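Local coordinates for extracellular solute-binding protein family 1 (Kribbella flavida, PDB 5IXP) that probably binds a solute outside the cell and hands it to an ABC transporter for uptake, at residues T295-Q300 with T313-E318; P115-Y120 with V340-N345; A181-Q186 with K352-G357; A173-L178 with E195-T200; V77-H82 with L275-Q280. All blocks are in the same frame, centred on the assembly; numbering follows the deposited sequence. Where two conformers were deposited one is given.

Contact 1. Residues T295-Q300 with T313-E318; sequences TAPEQQ and TVDAYE
The first turn of helix 297-307 meets a short 3-10 turn, residues 314-318, that follows strand 310-311, and Thr313, just ahead of that turn, carries much of the junction. Ala296 is the N-cap, so Pro297 starts the helix, where a ring on the backbone nitrogen costs no helical bond. Its CG lies 3.9 Å from Asp315 CB, the two side chains running alongside each other, while Thr313 comes across the proline at about a right angle and sets OG1 3.6 Å from Pro297 CA. With chi1 at 50°, Thr313 OG1 takes the crowded place between backbone N and carbonyl carbon, and CG2 turns to the residue ahead of the N-cap, 3.3 Å from Thr295 O. Gln300 arrives tip to tip: its NE2 sits 3.5 Å from the same methyl and also gives a weak bond to Thr295 O (3.0 Å, 135°). The amide's other end is held by Ser312, whose backbone N bonds to Gln300 OE1. An alanine at Gln300 would probably loosen Thr313, since both the amide packed on its methyl and the link to Ser312 N would be gone. The seam is thus held by van der Waals packing rather than direct polar bonds, and it buries Thr313 OG1 with no hydrogen-bonding partner in the model, which probably carries some cost.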
# COMPACT_ATOMS: atom_id res chain seq x y z
N THR A 295 -18.32 1.24 3.27
CA THR A 295 -17.31 0.21 3.11
C THR A 295 -17.90 -1.19 2.93
O THR A 295 -17.14 -2.17 2.90
CB THR A 295 -16.33 0.22 4.29
OG1 THR A 295 -17.05 0.02 5.52
CG2 THR A 295 -15.58 1.56 4.34
N ALA A 296 -19.23 -1.29 2.79
CA ALA A 296 -19.87 -2.58 2.54
C ALA A 296 -19.54 -3.08 1.13
O ALA A 296 -19.22 -2.30 0.23
CB ALA A 296 -21.39 -2.45 2.72
N PRO A 297 -19.63 -4.40 0.91
CA PRO A 297 -19.27 -4.95 -0.41
C PRO A 297 -19.99 -4.31 -1.58
O PRO A 297 -19.33 -4.03 -2.60
CB PRO A 297 -19.64 -6.44 -0.28
CG PRO A 297 -19.64 -6.73 1.17
CD PRO A 297 -19.92 -5.46 1.90
N GLU A 298 -21.30 -4.06 -1.48
CA GLU A 298 -22.01 -3.47 -2.61
C GLU A 298 -21.45 -2.10 -2.96
O GLU A 298 -21.35 -1.74 -4.13
CB GLU A 298 -23.52 -3.38 -2.33
CG GLU A 298 -24.23 -4.74 -2.30
CD GLU A 298 -25.75 -4.64 -2.41
OE1 GLU A 298 -26.32 -3.56 -2.13
OE2 GLU A 298 -26.39 -5.65 -2.79
N GLN A 299 -21.05 -1.33 -1.94
CA GLN A 299 -20.49 -0.01 -2.20
C GLN A 299 -19.06 -0.09 -2.69
O GLN A 299 -18.65 0.69 -3.56
CB GLN A 299 -20.59 0.86 -0.94
CG GLN A 299 -21.99 1.50 -0.79
CD GLN A 299 -23.08 0.46 -0.60
OE1 GLN A 299 -23.88 0.21 -1.51
NE2 GLN A 299 -23.14 -0.13 0.59
N GLN A 300 -18.28 -1.05 -2.18
CA GLN A 300 -16.92 -1.18 -2.70
C GLN A 300 -16.92 -1.60 -4.16
O GLN A 300 -16.04 -1.20 -4.93
CB GLN A 300 -16.12 -2.15 -1.83
CG GLN A 300 -16.00 -1.69 -0.38
CD GLN A 300 -14.64 -2.00 0.22
OE1 GLN A 300 -13.74 -2.47 -0.47
NE2 GLN A 300 -14.48 -1.74 1.50
N THR A 313 -13.19 -6.10 0.71
CA THR A 313 -14.27 -6.91 1.26
C THR A 313 -14.37 -8.21 0.46
O THR A 313 -14.52 -8.18 -0.77
CB THR A 313 -15.59 -6.15 1.19
OG1 THR A 313 -15.77 -5.62 -0.13
CG2 THR A 313 -15.60 -4.99 2.20
N VAL A 314 -14.30 -9.34 1.16
CA VAL A 314 -14.13 -10.61 0.44
C VAL A 314 -15.33 -10.95 -0.43
O VAL A 314 -15.19 -11.63 -1.46
CB VAL A 314 -13.81 -11.76 1.42
CG1 VAL A 314 -12.47 -11.51 2.11
CG2 VAL A 314 -14.93 -11.92 2.45
N ASP A 315 -16.54 -10.51 -0.04
CA ASP A 315 -17.71 -10.82 -0.86
C ASP A 315 -17.61 -10.20 -2.24
O ASP A 315 -18.17 -10.74 -3.20
CB ASP A 315 -18.99 -10.34 -0.18
CG ASP A 315 -19.40 -11.19 1.00
OD1 ASP A 315 -18.75 -12.23 1.23
OD2 ASP A 315 -20.36 -10.82 1.71
N ALA A 316 -16.95 -9.05 -2.37
CA ALA A 316 -16.82 -8.42 -3.67
C ALA A 316 -16.05 -9.29 -4.65
O ALA A 316 -16.22 -9.15 -5.86
CB ALA A 316 -16.14 -7.05 -3.54
N TYR A 317 -15.21 -10.20 -4.14
CA TYR A 317 -14.43 -11.07 -5.02
C TYR A 317 -15.27 -12.16 -5.66
O TYR A 317 -14.78 -12.85 -6.55
CB TYR A 317 -13.26 -11.71 -4.26
CG TYR A 317 -12.35 -10.73 -3.55
CD1 TYR A 317 -12.30 -9.39 -3.92
CD2 TYR A 317 -11.53 -11.15 -2.51
CE1 TYR A 317 -11.46 -8.50 -3.27
CE2 TYR A 317 -10.69 -10.28 -1.85
CZ TYR A 317 -10.66 -8.94 -2.23
OH TYR A 317 -9.82 -8.07 -1.58
N GLU A 318 -16.52 -12.32 -5.22
CA GLU A 318 -17.44 -13.23 -5.88
C GLU A 318 -18.21 -12.55 -7.00
O GLU A 318 -19.01 -13.20 -7.67
CB GLU A 318 -18.43 -13.83 -4.87
CG GLU A 318 -17.82 -14.24 -3.54
CD GLU A 318 -17.29 -15.66 -3.53
OE1 GLU A 318 -16.75 -16.12 -4.56
OE2 GLU A 318 -17.41 -16.31 -2.47

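Contact 2. Residues P115-Y120 with V340-N345; sequences PEAICY and VNRANN
Pro115 CB rests 3.5 Å from Ala343 N, pressing the proline ring onto the last turns of helix 335-344. This is strand-against-helix packing on the long strand 108-121 of a periplasmic-binding-protein fold, and the short segment axes pass 6.9 Å apart at 116°. Pro115 CB also touches the methyl of Ala343, CB to CB at 3.8 Å. At the next two strand residues, the aliphatic part of Arg342 does the work: its chain bends at chi2 (-67°) and again at chi3 (88°), which lays CD against Glu116 O at 3.1 Å and 3.9 Å from Ala117 CB. A water then ties the two elements together. It donates to Glu116 O at 2.8 Å and to Arg342 O, and accepts from Arg342 NH2, so a single molecule joins strand carbonyl, helix carbonyl and guanidinium.

Further out, the strand is fixed by its neighbour 232-238, to which Cys119 is joined through the disulfide with Cys237. The guanidinium is steadied by Gly266 O, which takes a bond from NH2, and by Asp261, whose carboxylate is shared between two helix residues: OD1 pairs with Arg342 NE and OD2 accepts from Asn341 ND2.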
# COMPACT_ATOMS: atom_id res chain seq x y z
N PRO A 115 -3.21 -4.72 -3.27
CA PRO A 115 -2.55 -6.03 -3.32
C PRO A 115 -1.56 -6.07 -4.47
O PRO A 115 -1.82 -5.55 -5.56
CB PRO A 115 -3.71 -7.00 -3.53
CG PRO A 115 -4.71 -6.20 -4.31
CD PRO A 115 -4.62 -4.79 -3.70
N GLU A 116 -0.39 -6.66 -4.22
CA GLU A 116 0.75 -6.50 -5.11
C GLU A 116 1.03 -7.75 -5.93
O GLU A 116 0.99 -8.88 -5.41
CB GLU A 116 2.00 -6.14 -4.32
CG GLU A 116 1.89 -4.75 -3.68
CD GLU A 116 3.11 -4.42 -2.89
OE1 GLU A 116 3.27 -4.96 -1.78
OE2 GLU A 116 3.92 -3.62 -3.39
N ALA A 117 1.37 -7.53 -7.19
CA ALA A 117 1.88 -8.57 -8.08
C ALA A 117 3.28 -8.14 -8.53
O ALA A 117 3.84 -7.16 -8.03
CB ALA A 117 0.93 -8.78 -9.25
N ILE A 118 3.86 -8.88 -9.47
CA ILE A 118 5.06 -8.43 -10.16
C ILE A 118 4.68 -8.09 -11.59
O ILE A 118 4.24 -8.96 -12.35
CB ILE A 118 6.19 -9.48 -10.14
CG1 ILE A 118 6.63 -9.82 -8.70
CG2 ILE A 118 7.37 -8.97 -10.94
CD1 ILE A 118 7.20 -8.62 -7.91
N CYS A 119 4.80 -6.82 -11.96
CA CYS A 119 4.69 -6.49 -13.37
C CYS A 119 6.08 -6.57 -13.99
O CYS A 119 7.10 -6.49 -13.31
CB CYS A 119 4.07 -5.11 -13.59
SG CYS A 119 4.92 -3.73 -12.80
N TYR A 120 6.10 -6.77 -15.30
CA TYR A 120 7.37 -7.01 -15.97
C TYR A 120 7.32 -6.63 -17.45
O TYR A 120 6.26 -6.63 -18.08
CB TYR A 120 7.84 -8.47 -15.83
CG TYR A 120 6.92 -9.48 -16.48
CD1 TYR A 120 5.77 -9.93 -15.82
CD2 TYR A 120 7.20 -10.00 -17.74
CE1 TYR A 120 4.93 -10.86 -16.41
CE2 TYR A 120 6.36 -10.93 -18.34
CZ TYR A 120 5.22 -11.36 -17.67
OH TYR A 120 4.38 -12.28 -18.25
N VAL A 340 -7.39 -10.52 -7.09
CA VAL A 340 -8.09 -11.30 -6.06
C VAL A 340 -7.12 -12.28 -5.42
O VAL A 340 -7.00 -12.35 -4.19
CB VAL A 340 -9.31 -12.02 -6.65
CG1 VAL A 340 -9.80 -13.10 -5.70
CG2 VAL A 340 -10.42 -11.01 -6.93
N ASN A 341 -6.41 -13.05 -6.24
CA ASN A 341 -5.41 -13.98 -5.71
C ASN A 341 -4.36 -13.25 -4.89
O ASN A 341 -3.97 -13.71 -3.82
CB ASN A 341 -4.74 -14.75 -6.85
CG ASN A 341 -5.67 -15.73 -7.51
OD1 ASN A 341 -6.69 -16.12 -6.95
ND2 ASN A 341 -5.31 -16.16 -8.72
N ARG A 342 -3.88 -12.10 -5.39
CA ARG A 342 -2.84 -11.37 -4.67
C ARG A 342 -3.35 -10.86 -3.32
O ARG A 342 -2.62 -10.88 -2.33
CB ARG A 342 -2.30 -10.22 -5.51
CG ARG A 342 -1.65 -10.64 -6.84
CD ARG A 342 -0.35 -11.43 -6.65
NE ARG A 342 -0.55 -12.88 -6.52
CZ ARG A 342 -0.14 -13.60 -5.47
NH1 ARG A 342 -0.34 -14.91 -5.45
NH2 ARG A 342 0.49 -13.02 -4.45
N ALA A 343 -4.60 -10.42 -3.27
CA ALA A 343 -5.16 -9.97 -1.99
C ALA A 343 -5.32 -11.13 -1.02
O ALA A 343 -5.02 -10.99 0.17
CB ALA A 343 -6.49 -9.26 -2.22
N ASN A 344 -5.78 -12.28 -1.52
CA ASN A 344 -6.01 -13.43 -0.66
C ASN A 344 -4.72 -14.01 -0.10
O ASN A 344 -4.77 -14.78 0.86
CB ASN A 344 -6.78 -14.52 -1.42
CG ASN A 344 -8.26 -14.22 -1.51
OD1 ASN A 344 -8.82 -13.56 -0.64
ND2 ASN A 344 -8.91 -14.72 -2.56
N ASN A 345 -3.57 -13.68 -0.69
CA ASN A 345 -2.32 -14.27 -0.24
C ASN A 345 -1.45 -13.29 0.53
O ASN A 345 -0.29 -13.61 0.84
CB ASN A 345 -1.59 -14.86 -1.43
CG ASN A 345 -2.16 -16.21 -1.82
OD1 ASN A 345 -1.89 -17.22 -1.17
ND2 ASN A 345 -3.00 -16.24 -2.87
O HOH W 1 0.23 -10.24 -3.13

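Contact 3. Residues A181-Q186 with K352-G357; sequences AYYSNQ and KGPRDG
Gly353 places its alpha carbon almost squarely over the ring of Tyr183, 3.3 Å from Gly353 CA to the ring centroid and only 11° off the ring normal, a very close CH-pi contact. There is no room for anything larger at this point, because a beta carbon on Gly353 would fall 2.3 Å from Tyr183 CD1. The ring is steered here by a chi1 of -75°, with CG anti to the carbonyl carbon. Its far end is fixed as well: Arg355 N donates to Tyr183 OH at 3.0 Å, and Pro354 CD packs against Tyr183 CE1 at 3.5 Å. Asp356 approaches differently, sliding past the tyrosine so that OD1 lies at the ring edge, 3.3 Å from Tyr183 CD2. The same oxygen faces the edge of the Tyr182 ring, where the electropositive C-H rim would probably suit a carboxylate. A water bridges the segments besides, lying 2.6 Å from Asp356 OD1 and accepting from Tyr182 N. Beyond this shell, Tyr182 OH bonds to Asn360 OD1 and its ring meets Phe363, so helix 356-371 holds that neighbour too. Arg355 is the N-cap of this helix, and the CH-pi contact together with the backbone N-H to tyrosine hydroxyl bond joins the loop between helices 167-175 and 195-209 to a helix N terminus, that of 356-371.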
# COMPACT_ATOMS: atom_id res chain seq x y z
N ALA A 181 9.51 -5.69 12.31
CA ALA A 181 10.47 -4.81 11.66
C ALA A 181 11.13 -3.95 12.73
O ALA A 181 12.22 -4.25 13.20
CB ALA A 181 9.79 -3.96 10.58
N TYR A 182 10.44 -2.90 13.15
CA TYR A 182 11.05 -1.97 14.09
C TYR A 182 10.56 -2.14 15.52
O TYR A 182 11.25 -1.68 16.44
CB TYR A 182 10.77 -0.53 13.63
CG TYR A 182 11.23 -0.28 12.21
CD1 TYR A 182 12.53 -0.59 11.81
CD2 TYR A 182 10.36 0.25 11.27
CE1 TYR A 182 12.96 -0.35 10.50
CE2 TYR A 182 10.78 0.49 9.96
CZ TYR A 182 12.07 0.18 9.58
OH TYR A 182 12.47 0.43 8.29
N TYR A 183 9.43 -2.81 15.73
CA TYR A 183 8.80 -2.83 17.04
C TYR A 183 8.45 -4.24 17.47
O TYR A 183 8.05 -5.08 16.66
CB TYR A 183 7.52 -1.99 17.07
CG TYR A 183 7.75 -0.49 17.08
CD1 TYR A 183 7.91 0.19 18.28
CD2 TYR A 183 7.81 0.23 15.90
CE1 TYR A 183 8.10 1.56 18.30
CE2 TYR A 183 8.00 1.61 15.91
CZ TYR A 183 8.15 2.26 17.11
OH TYR A 183 8.34 3.63 17.13
N SER A 184 8.57 -4.48 18.77
CA SER A 184 7.89 -5.60 19.40
C SER A 184 6.40 -5.30 19.52
O SER A 184 5.95 -4.17 19.31
CB SER A 184 8.47 -5.88 20.78
OG SER A 184 7.94 -4.97 21.73
N ASN A 185 5.64 -6.32 19.91
CA ASN A 185 4.20 -6.14 20.05
C ASN A 185 3.82 -5.21 21.20
O ASN A 185 2.67 -4.76 21.26
CB ASN A 185 3.52 -7.49 20.22
CG ASN A 185 3.29 -8.18 18.91
OD1 ASN A 185 2.85 -7.55 17.94
ND2 ASN A 185 3.59 -9.47 18.84
N GLN A 186 4.74 -4.90 22.11
CA GLN A 186 4.49 -3.94 23.17
C GLN A 186 5.09 -2.57 22.86
O GLN A 186 5.45 -1.83 23.78
CB GLN A 186 5.02 -4.47 24.51
CG GLN A 186 4.44 -5.81 24.92
CD GLN A 186 5.18 -6.99 24.31
OE1 GLN A 186 6.33 -6.87 23.90
NE2 GLN A 186 4.51 -8.13 24.24
N LYS A 352 3.13 -2.18 13.91
CA LYS A 352 3.67 -0.86 13.61
C LYS A 352 3.55 0.01 14.86
O LYS A 352 2.44 0.30 15.30
CB LYS A 352 2.93 -0.20 12.45
CG LYS A 352 2.67 -1.09 11.25
CD LYS A 352 3.78 -1.00 10.25
CE LYS A 352 3.42 -1.76 8.98
NZ LYS A 352 4.42 -1.52 7.92
N GLY A 353 4.68 0.43 15.40
CA GLY A 353 4.69 1.23 16.60
C GLY A 353 4.51 2.72 16.36
O GLY A 353 4.34 3.17 15.23
N PRO A 354 4.57 3.50 17.44
CA PRO A 354 4.12 4.91 17.37
C PRO A 354 4.94 5.78 16.44
O PRO A 354 4.45 6.83 16.01
CB PRO A 354 4.24 5.40 18.82
CG PRO A 354 4.32 4.16 19.65
CD PRO A 354 5.00 3.13 18.80
N ARG A 355 6.18 5.41 16.13
CA ARG A 355 7.01 6.23 15.27
C ARG A 355 7.50 5.43 14.06
O ARG A 355 8.60 5.67 13.54
CB ARG A 355 8.18 6.82 16.06
CG ARG A 355 7.73 7.83 17.13
CD ARG A 355 8.46 9.15 16.96
NE ARG A 355 7.66 10.14 16.26
CZ ARG A 355 8.09 11.35 15.92
NH1 ARG A 355 9.33 11.72 16.21
NH2 ARG A 355 7.28 12.20 15.27
N ASP A 356 6.67 4.50 13.58
CA ASP A 356 7.10 3.58 12.54
C ASP A 356 7.51 4.31 11.26
O ASP A 356 8.53 3.98 10.64
CB ASP A 356 6.00 2.56 12.24
CG ASP A 356 6.56 1.21 11.85
OD1 ASP A 356 6.94 0.45 12.75
OD2 ASP A 356 6.64 0.92 10.64
N GLY A 357 6.72 5.31 10.85
CA GLY A 357 7.04 6.02 9.62
C GLY A 357 8.31 6.83 9.73
O GLY A 357 9.11 6.89 8.78
O HOH W 2 7.69 -2.01 12.67

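Contact 4. Residues A173-L178 with E195-T200; sequences AMRNQL and ELLKRT
Leu196 O is gripped by two donors from one residue: Thr200 N at 2.9 Å, the ordinary helical bond, and Thr200 OG1 at 3.0 Å, which comes from above the carbonyl plane. Folding the hydroxyl back in this way, with OG1 anti to the carbonyl carbon (chi1 -60°), turns the Thr200 methyl towards the preceding helix. There CG2 meets CB of Met174, a selenomethionine in this crystal, at 3.8 Å, the two side chains sliding past each other in opposite directions. Leu178 reaches Thr200 tip to tip and divides its branches, CD2 lying 4.1 Å from Leu196 CD1 and CD1 4.1 Å from Leu197 CD1. Alongside, the Arg175 methylenes run with Leu197, while its guanidinium turns to Glu172. An alanine at Leu178 would probably leave Leu196 and Leu197 poorly packed, as both branches that touch them would be missing. Together these contacts make a mainly apolar interface of one helix and the chain just after it with the start of the next, a type I beta turn, Arg175 to Leu178, presenting the leucine to the first turns of helix 195-209.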
# COMPACT_ATOMS: atom_id res chain seq x y z
N ALA A 173 8.85 -3.35 -0.22
CA ALA A 173 8.16 -4.61 -0.50
C ALA A 173 8.59 -5.70 0.47
O ALA A 173 7.75 -6.42 1.02
CB ALA A 173 8.41 -5.03 -1.94
N MSE A 174 9.89 -5.82 0.73
CA MSE A 174 10.38 -6.88 1.60
C MSE A 174 10.13 -6.61 3.07
O MSE A 174 9.72 -7.50 3.81
CB MSE A 174 11.88 -7.10 1.38
CG MSE A 174 12.21 -7.51 -0.04
SE MSE A 174 14.14 -7.78 -0.17
CE MSE A 174 14.27 -9.28 1.09
N ARG A 175 10.41 -5.38 3.51
CA ARG A 175 10.32 -5.09 4.94
C ARG A 175 8.92 -5.31 5.47
O ARG A 175 8.73 -5.78 6.60
CB ARG A 175 10.75 -3.66 5.24
CG ARG A 175 11.01 -3.48 6.73
CD ARG A 175 10.99 -2.04 7.13
NE ARG A 175 9.64 -1.49 7.18
CZ ARG A 175 9.10 -0.77 6.20
NH1 ARG A 175 9.77 -0.54 5.09
NH2 ARG A 175 7.87 -0.28 6.34
N ASN A 176 7.91 -4.96 4.67
CA ASN A 176 6.55 -5.06 5.16
C ASN A 176 6.06 -6.49 5.30
O ASN A 176 5.01 -6.71 5.90
CB ASN A 176 5.61 -4.26 4.26
CG ASN A 176 5.67 -2.79 4.57
OD1 ASN A 176 5.25 -2.37 5.65
ND2 ASN A 176 6.22 -2.00 3.66
N GLN A 177 6.81 -7.47 4.78
CA GLN A 177 6.47 -8.87 4.96
C GLN A 177 7.02 -9.47 6.25
O GLN A 177 6.55 -10.54 6.66
CB GLN A 177 7.01 -9.72 3.81
CG GLN A 177 6.38 -9.44 2.49
CD GLN A 177 6.97 -10.33 1.42
OE1 GLN A 177 8.16 -10.63 1.44
NE2 GLN A 177 6.14 -10.77 0.49
N LEU A 178 8.03 -8.85 6.85
CA LEU A 178 8.62 -9.41 8.06
C LEU A 178 7.58 -9.51 9.16
O LEU A 178 6.65 -8.71 9.23
CB LEU A 178 9.79 -8.55 8.53
CG LEU A 178 10.88 -8.34 7.48
CD1 LEU A 178 11.92 -7.35 7.99
CD2 LEU A 178 11.52 -9.67 7.13
N GLU A 195 18.05 -9.10 13.45
CA GLU A 195 18.99 -9.54 12.42
C GLU A 195 18.28 -9.75 11.08
O GLU A 195 18.90 -9.59 10.03
CB GLU A 195 19.73 -10.81 12.84
CG GLU A 195 20.94 -11.13 11.93
CD GLU A 195 21.71 -12.41 12.30
OE1 GLU A 195 21.47 -12.98 13.39
OE2 GLU A 195 22.56 -12.85 11.48
N LEU A 196 16.99 -10.10 11.09
CA LEU A 196 16.28 -10.27 9.83
C LEU A 196 16.20 -8.96 9.06
O LEU A 196 16.25 -8.95 7.83
CB LEU A 196 14.89 -10.83 10.07
CG LEU A 196 14.67 -12.17 9.38
CD1 LEU A 196 13.22 -12.56 9.47
CD2 LEU A 196 15.13 -12.13 7.94
N LEU A 197 16.08 -7.84 9.78
CA LEU A 197 16.12 -6.53 9.14
C LEU A 197 17.46 -6.29 8.45
O LEU A 197 17.51 -5.84 7.30
CB LEU A 197 15.84 -5.47 10.20
CG LEU A 197 15.43 -4.07 9.81
CD1 LEU A 197 14.09 -4.09 9.07
CD2 LEU A 197 15.34 -3.23 11.09
N LYS A 198 18.56 -6.59 9.15
CA LYS A 198 19.88 -6.45 8.53
C LYS A 198 20.05 -7.42 7.36
O LYS A 198 20.66 -7.08 6.35
CB LYS A 198 20.99 -6.65 9.57
CG LYS A 198 22.44 -6.47 9.04
CD LYS A 198 22.61 -5.15 8.27
CE LYS A 198 24.06 -4.64 8.26
NZ LYS A 198 25.05 -5.55 7.60
N ARG A 199 19.48 -8.63 7.47
CA ARG A 199 19.60 -9.56 6.36
C ARG A 199 18.87 -9.05 5.13
O ARG A 199 19.34 -9.22 3.99
CB ARG A 199 19.11 -10.95 6.76
CG ARG A 199 20.20 -11.74 7.45
CD ARG A 199 19.88 -13.22 7.57
NE ARG A 199 20.87 -13.89 8.40
CZ ARG A 199 20.97 -15.21 8.51
NH1 ARG A 199 20.15 -16.00 7.82
NH2 ARG A 199 21.89 -15.75 9.30
N THR A 200 17.70 -8.43 5.33
CA THR A 200 16.98 -7.78 4.24
C THR A 200 17.82 -6.68 3.61
O THR A 200 17.96 -6.61 2.38
CB THR A 200 15.66 -7.20 4.77
OG1 THR A 200 14.86 -8.26 5.31
CG2 THR A 200 14.89 -6.48 3.68

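Contact 5. Residues V77-H82 with L275-Q280; sequences VDLRDH and LTVPTQ
A strand-like pairing with one rung replaced by water joins the chain around Val277, in continuation of strand 269-276, to the loop that leads into a short 3-10 turn at 79-81. The direct rung is Val77 N to Val277 O, 2.8 Å long and nearly straight at 169°, with the N-H pointing almost along the C=O axis. Where its companion would be, a water accepts from Val277 N at 3.0 Å and donates to Val77 O at 2.8 Å. The two valines lie side by side, pointing the same way, and Val77 CG2 touches Val277 CG1 at 3.7 Å; Leu79 adds a looser contact, CD2 to Val277 CG2 at 4.3 Å. Just beyond Val77, Asp78 OD1 accepts from Arg80 N in an Asx turn, and a salt bridge joins Asp78 OD2 to Arg80 NH1. Helix 284-294 lies against both valines, with Pro284 touching Val77 and Ala287 touching Val277, while Leu79 rests on Tyr109 of strand 108-121 and Thr276 bonds to Glu59 of strand 58-62.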
# COMPACT_ATOMS: atom_id res chain seq x y z
N VAL A 77 -13.61 6.62 18.13
CA VAL A 77 -14.65 5.66 18.48
C VAL A 77 -14.13 4.25 18.23
O VAL A 77 -13.59 3.94 17.16
CB VAL A 77 -15.92 5.94 17.67
CG1 VAL A 77 -16.92 4.80 17.81
CG2 VAL A 77 -16.53 7.26 18.11
N ASP A 78 -14.25 3.39 19.25
CA ASP A 78 -14.09 1.96 19.05
C ASP A 78 -15.31 1.46 18.30
O ASP A 78 -16.42 1.43 18.85
CB ASP A 78 -13.92 1.27 20.40
CG ASP A 78 -13.73 -0.24 20.28
OD1 ASP A 78 -13.61 -0.75 19.15
OD2 ASP A 78 -13.69 -0.92 21.33
N LEU A 79 -15.14 1.10 17.02
CA LEU A 79 -16.29 0.71 16.22
C LEU A 79 -16.93 -0.59 16.71
O LEU A 79 -18.06 -0.90 16.31
CB LEU A 79 -15.88 0.62 14.74
CG LEU A 79 -15.37 1.97 14.19
CD1 LEU A 79 -14.66 1.82 12.84
CD2 LEU A 79 -16.48 3.01 14.09
N ARG A 80 -16.24 -1.33 17.57
CA ARG A 80 -16.90 -2.46 18.23
C ARG A 80 -18.08 -2.02 19.07
O ARG A 80 -19.02 -2.80 19.28
CB ARG A 80 -15.89 -3.22 19.10
CG ARG A 80 -14.98 -4.08 18.28
CD ARG A 80 -13.57 -4.00 18.77
NE ARG A 80 -13.28 -5.02 19.76
CZ ARG A 80 -12.93 -4.78 21.02
NH1 ARG A 80 -12.84 -3.53 21.46
NH2 ARG A 80 -12.67 -5.79 21.83
N ASP A 81 -18.08 -0.77 19.55
CA ASP A 81 -19.25 -0.25 20.24
C ASP A 81 -20.42 -0.00 19.31
O ASP A 81 -21.50 0.36 19.79
CB ASP A 81 -18.91 1.04 20.99
CG ASP A 81 -17.93 0.82 22.14
OD1 ASP A 81 -17.94 -0.28 22.74
OD2 ASP A 81 -17.16 1.75 22.45
N HIS A 82 -20.24 -0.19 18.00
CA HIS A 82 -21.30 0.07 17.03
C HIS A 82 -21.42 -1.05 16.01
O HIS A 82 -21.86 -0.82 14.88
CB HIS A 82 -21.07 1.41 16.33
CG HIS A 82 -20.94 2.55 17.28
ND1 HIS A 82 -22.02 3.26 17.75
CD2 HIS A 82 -19.85 3.08 17.90
CE1 HIS A 82 -21.62 4.18 18.60
NE2 HIS A 82 -20.30 4.09 18.71
N LEU A 275 -11.98 4.43 6.99
CA LEU A 275 -12.84 5.46 7.54
C LEU A 275 -12.84 5.34 9.06
O LEU A 275 -13.02 4.25 9.60
CB LEU A 275 -14.26 5.36 6.98
CG LEU A 275 -14.37 5.36 5.45
CD1 LEU A 275 -15.84 5.34 5.04
CD2 LEU A 275 -13.66 6.56 4.85
N THR A 276 -12.61 6.47 9.74
CA THR A 276 -12.56 6.50 11.20
C THR A 276 -13.58 7.51 11.71
O THR A 276 -14.03 8.40 10.97
CB THR A 276 -11.17 6.88 11.73
OG1 THR A 276 -10.90 8.27 11.45
CG2 THR A 276 -10.09 6.00 11.11
N VAL A 277 -13.93 7.39 12.98
CA VAL A 277 -14.91 8.29 13.60
C VAL A 277 -14.28 8.86 14.87
O VAL A 277 -14.20 8.17 15.89
CB VAL A 277 -16.23 7.57 13.91
CG1 VAL A 277 -17.20 8.52 14.67
CG2 VAL A 277 -16.87 7.01 12.61
N PRO A 278 -13.83 10.11 14.85
CA PRO A 278 -13.25 10.72 16.06
C PRO A 278 -14.28 10.82 17.18
O PRO A 278 -15.49 10.95 16.93
CB PRO A 278 -12.82 12.11 15.60
CG PRO A 278 -12.75 12.04 14.13
CD PRO A 278 -13.79 11.03 13.70
N THR A 279 -13.80 10.78 18.42
CA THR A 279 -14.71 11.02 19.54
C THR A 279 -15.25 12.44 19.54
O THR A 279 -16.23 12.72 20.23
CB THR A 279 -14.04 10.72 20.89
OG1 THR A 279 -12.84 11.49 21.02
CG2 THR A 279 -13.73 9.22 21.02
N GLN A 280 -14.63 13.35 18.77
CA GLN A 280 -15.17 14.69 18.61
C GLN A 280 -16.57 14.67 18.02
O GLN A 280 -17.34 15.62 18.22
CB GLN A 280 -14.27 15.52 17.70
CG GLN A 280 -13.21 16.29 18.38
CD GLN A 280 -12.43 17.14 17.42
OE1 GLN A 280 -13.01 17.84 16.57
NE2 GLN A 280 -11.11 17.08 17.51
O HOH W 3 -12.97 5.30 14.83

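How the contacts relate
Following the chain from the N terminus, contact 5 opens first, at 77-82, and contact 2 next, on strand 108-121. Contact 4 opens at 173-178 and closes at 195-200, inside the loops of contacts 2 and 5; contact 3 starts between its halves and so crosses it. Contact 5 closes at 275-280, crossing contacts 2 and 3 and joining the 77-82 loop to strand 269-276, beside 108-121. Contact 1 is local and nests within contacts 2 and 3, which cross each other: contact 2 closes at 340-345, tying strand 108-121 to helix 335-344, and contact 3 at 352-357, tying the 181-186 loop to helix 356-371. In space contact 1 touches contacts 2 and 5, and contact 3 touches contact 4.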